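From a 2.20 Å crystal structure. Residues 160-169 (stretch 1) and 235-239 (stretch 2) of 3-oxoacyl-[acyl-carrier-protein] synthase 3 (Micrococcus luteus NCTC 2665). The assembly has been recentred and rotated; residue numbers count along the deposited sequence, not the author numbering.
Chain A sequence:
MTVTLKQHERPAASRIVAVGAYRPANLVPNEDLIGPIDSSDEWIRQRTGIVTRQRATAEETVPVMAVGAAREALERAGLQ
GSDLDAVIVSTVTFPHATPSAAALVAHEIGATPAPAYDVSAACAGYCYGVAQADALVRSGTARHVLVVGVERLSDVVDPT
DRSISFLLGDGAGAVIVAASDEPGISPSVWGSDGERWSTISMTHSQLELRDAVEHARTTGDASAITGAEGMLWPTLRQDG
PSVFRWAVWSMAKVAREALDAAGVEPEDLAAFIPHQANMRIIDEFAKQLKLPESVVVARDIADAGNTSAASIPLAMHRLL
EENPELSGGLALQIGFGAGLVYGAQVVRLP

Stretch 1 160-169: TDRSISFLLG
Stretch 2, residues 235-239: TLRQD

Stretch 1 is a loop that tightens into a 3-10 segment at 165-167, with Leu 167 N hydrogen-bonded to Ile 164 O at 2.9 Å. Stretch 2 is extended, with strand 236-238. In register, Ser 163 CA lies 5.7 Å from Gln 238 CA, and Ile 164 CA 5.9 Å from Arg 237 CA.

Two hydrogen bonds join the stretches. Gln 238 N donates to Ser 163 OG (3.1 Å), and Gln 238 NE2 donates to Ser 163 O (3.0 Å). Gln 238 (chi1 p, chi2 t) starts sideways, but its length and terminal amide let it reach that carbonyl.

Asp 161 (chi1 t) organises the loop. Asp 161 OD1 accepts from Ser 163 N (2.9 Å) and Ser 163 OG (2.7 Å). Ser 163 (chi1 p) thus donates its hydroxyl to Asp 161 while accepting from Gln 238. Asp 161 OD2 accepts from Ile 164 N (2.9 Å) and Ser 165 N (2.7 Å). One water donates to Asp 161 OD2 and to Leu 236 O, each 3.0 Å away.

Apolar contacts complete the joint. Leu 168 CD1 (chi1 m, chi2 t) meets Leu 236 CD2 at 3.7 Å. Ile 164 (chi1 t, chi2 t) places CG2 4.3 Å from Leu 236 CB. These three aliphatic residues are buried. The contact covers 324 Å², both sides summed.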

# COMPACT_ATOMS: atom_id res chain seq x y z
N THR A 160 8.54 19.47 -19.29
CA THR A 160 8.98 20.85 -19.10
C THR A 160 9.43 21.11 -17.66
O THR A 160 9.87 22.21 -17.34
CB THR A 160 7.86 21.86 -19.44
OG1 THR A 160 6.74 21.66 -18.56
CG2 THR A 160 7.41 21.68 -20.88
N ASP A 161 9.32 20.10 -16.80
CA ASP A 161 9.71 20.25 -15.40
C ASP A 161 11.22 20.16 -15.18
O ASP A 161 11.84 19.14 -15.51
CB ASP A 161 9.00 19.20 -14.53
CG ASP A 161 9.64 19.03 -13.16
OD1 ASP A 161 9.67 20.02 -12.39
OD2 ASP A 161 10.11 17.90 -12.85
N ARG A 162 11.82 21.20 -14.61
CA ARG A 162 13.24 21.12 -14.29
C ARG A 162 13.57 20.75 -12.84
O ARG A 162 14.73 20.73 -12.45
CB ARG A 162 14.02 22.37 -14.75
CG ARG A 162 13.21 23.64 -14.94
CD ARG A 162 13.93 24.61 -15.89
NE ARG A 162 15.38 24.62 -15.69
CZ ARG A 162 16.02 25.45 -14.88
NH1 ARG A 162 15.34 26.37 -14.20
NH2 ARG A 162 17.35 25.38 -14.76
N SER A 163 12.56 20.41 -12.04
CA SER A 163 12.85 20.01 -10.66
C SER A 163 13.19 18.53 -10.54
O SER A 163 14.02 18.16 -9.71
CB SER A 163 11.71 20.38 -9.70
OG SER A 163 10.58 19.53 -9.85
N ILE A 164 12.58 17.69 -11.36
CA ILE A 164 12.76 16.25 -11.17
C ILE A 164 12.62 15.38 -12.43
O ILE A 164 13.21 14.30 -12.51
CB ILE A 164 11.77 15.72 -10.10
CG1 ILE A 164 12.19 14.33 -9.59
CG2 ILE A 164 10.37 15.69 -10.67
CD1 ILE A 164 11.51 13.93 -8.30
N SER A 165 11.85 15.85 -13.40
CA SER A 165 11.51 15.02 -14.56
C SER A 165 12.68 14.22 -15.13
O SER A 165 12.62 13.00 -15.26
CB SER A 165 10.88 15.87 -15.67
OG SER A 165 11.85 16.71 -16.27
N PHE A 166 13.76 14.92 -15.48
CA PHE A 166 14.85 14.28 -16.21
C PHE A 166 15.66 13.31 -15.33
O PHE A 166 16.49 12.56 -15.86
CB PHE A 166 15.78 15.34 -16.80
CG PHE A 166 16.39 16.22 -15.76
CD1 PHE A 166 15.74 17.36 -15.34
CD2 PHE A 166 17.60 15.88 -15.19
CE1 PHE A 166 16.29 18.18 -14.37
CE2 PHE A 166 18.17 16.68 -14.22
CZ PHE A 166 17.51 17.84 -13.81
N LEU A 167 15.43 13.32 -14.02
CA LEU A 167 16.14 12.41 -13.12
C LEU A 167 15.56 11.01 -13.12
O LEU A 167 16.23 10.06 -12.74
CB LEU A 167 16.14 12.92 -11.67
CG LEU A 167 17.18 13.97 -11.29
CD1 LEU A 167 16.51 15.32 -11.04
CD2 LEU A 167 17.94 13.51 -10.06
N LEU A 168 14.32 10.88 -13.55
CA LEU A 168 13.57 9.66 -13.28
C LEU A 168 13.55 8.62 -14.39
O LEU A 168 13.39 8.94 -15.57
CB LEU A 168 12.14 10.00 -12.87
CG LEU A 168 12.07 10.99 -11.72
CD1 LEU A 168 10.61 11.24 -11.33
CD2 LEU A 168 12.90 10.45 -10.55
N GLY A 169 13.69 7.37 -13.98
CA GLY A 169 13.69 6.26 -14.91
C GLY A 169 12.74 5.18 -14.42
O GLY A 169 12.14 5.30 -13.34
N THR A 235 1.60 15.54 -12.29
CA THR A 235 2.96 15.06 -12.47
C THR A 235 3.80 15.35 -11.24
O THR A 235 3.46 16.21 -10.44
CB THR A 235 3.62 15.68 -13.70
OG1 THR A 235 3.58 17.11 -13.59
CG2 THR A 235 2.90 15.25 -14.95
N LEU A 236 4.91 14.64 -11.13
CA LEU A 236 5.80 14.73 -9.98
C LEU A 236 6.59 16.04 -9.98
O LEU A 236 6.95 16.58 -11.03
CB LEU A 236 6.74 13.52 -10.01
CG LEU A 236 7.05 12.72 -8.75
CD1 LEU A 236 5.84 12.55 -7.88
CD2 LEU A 236 7.60 11.35 -9.16
N ARG A 237 6.85 16.55 -8.79
CA ARG A 237 7.60 17.79 -8.64
C ARG A 237 8.36 17.71 -7.32
O ARG A 237 7.99 16.91 -6.44
CB ARG A 237 6.64 19.00 -8.70
CG ARG A 237 6.77 20.02 -7.58
CD ARG A 237 6.03 19.62 -6.31
NE ARG A 237 6.85 19.83 -5.12
CZ ARG A 237 7.19 21.03 -4.65
NH1 ARG A 237 6.79 22.13 -5.27
NH2 ARG A 237 7.94 21.12 -3.56
N GLN A 238 9.42 18.49 -7.17
CA GLN A 238 10.11 18.53 -5.89
C GLN A 238 10.79 19.87 -5.62
O GLN A 238 11.20 20.58 -6.53
CB GLN A 238 11.14 17.42 -5.79
CG GLN A 238 12.41 17.69 -6.60
CD GLN A 238 13.49 16.66 -6.36
OE1 GLN A 238 13.40 15.84 -5.45
NE2 GLN A 238 14.52 16.69 -7.20
N ASP A 239 10.92 20.18 -4.33
CA ASP A 239 11.81 21.24 -3.89
C ASP A 239 13.23 20.64 -3.82
O ASP A 239 13.61 20.05 -2.81
CB ASP A 239 11.37 21.72 -2.51
CG ASP A 239 12.31 22.74 -1.93
OD1 ASP A 239 13.38 22.95 -2.52
OD2 ASP A 239 12.00 23.33 -0.87
O HOH W 1 8.05 15.86 -13.78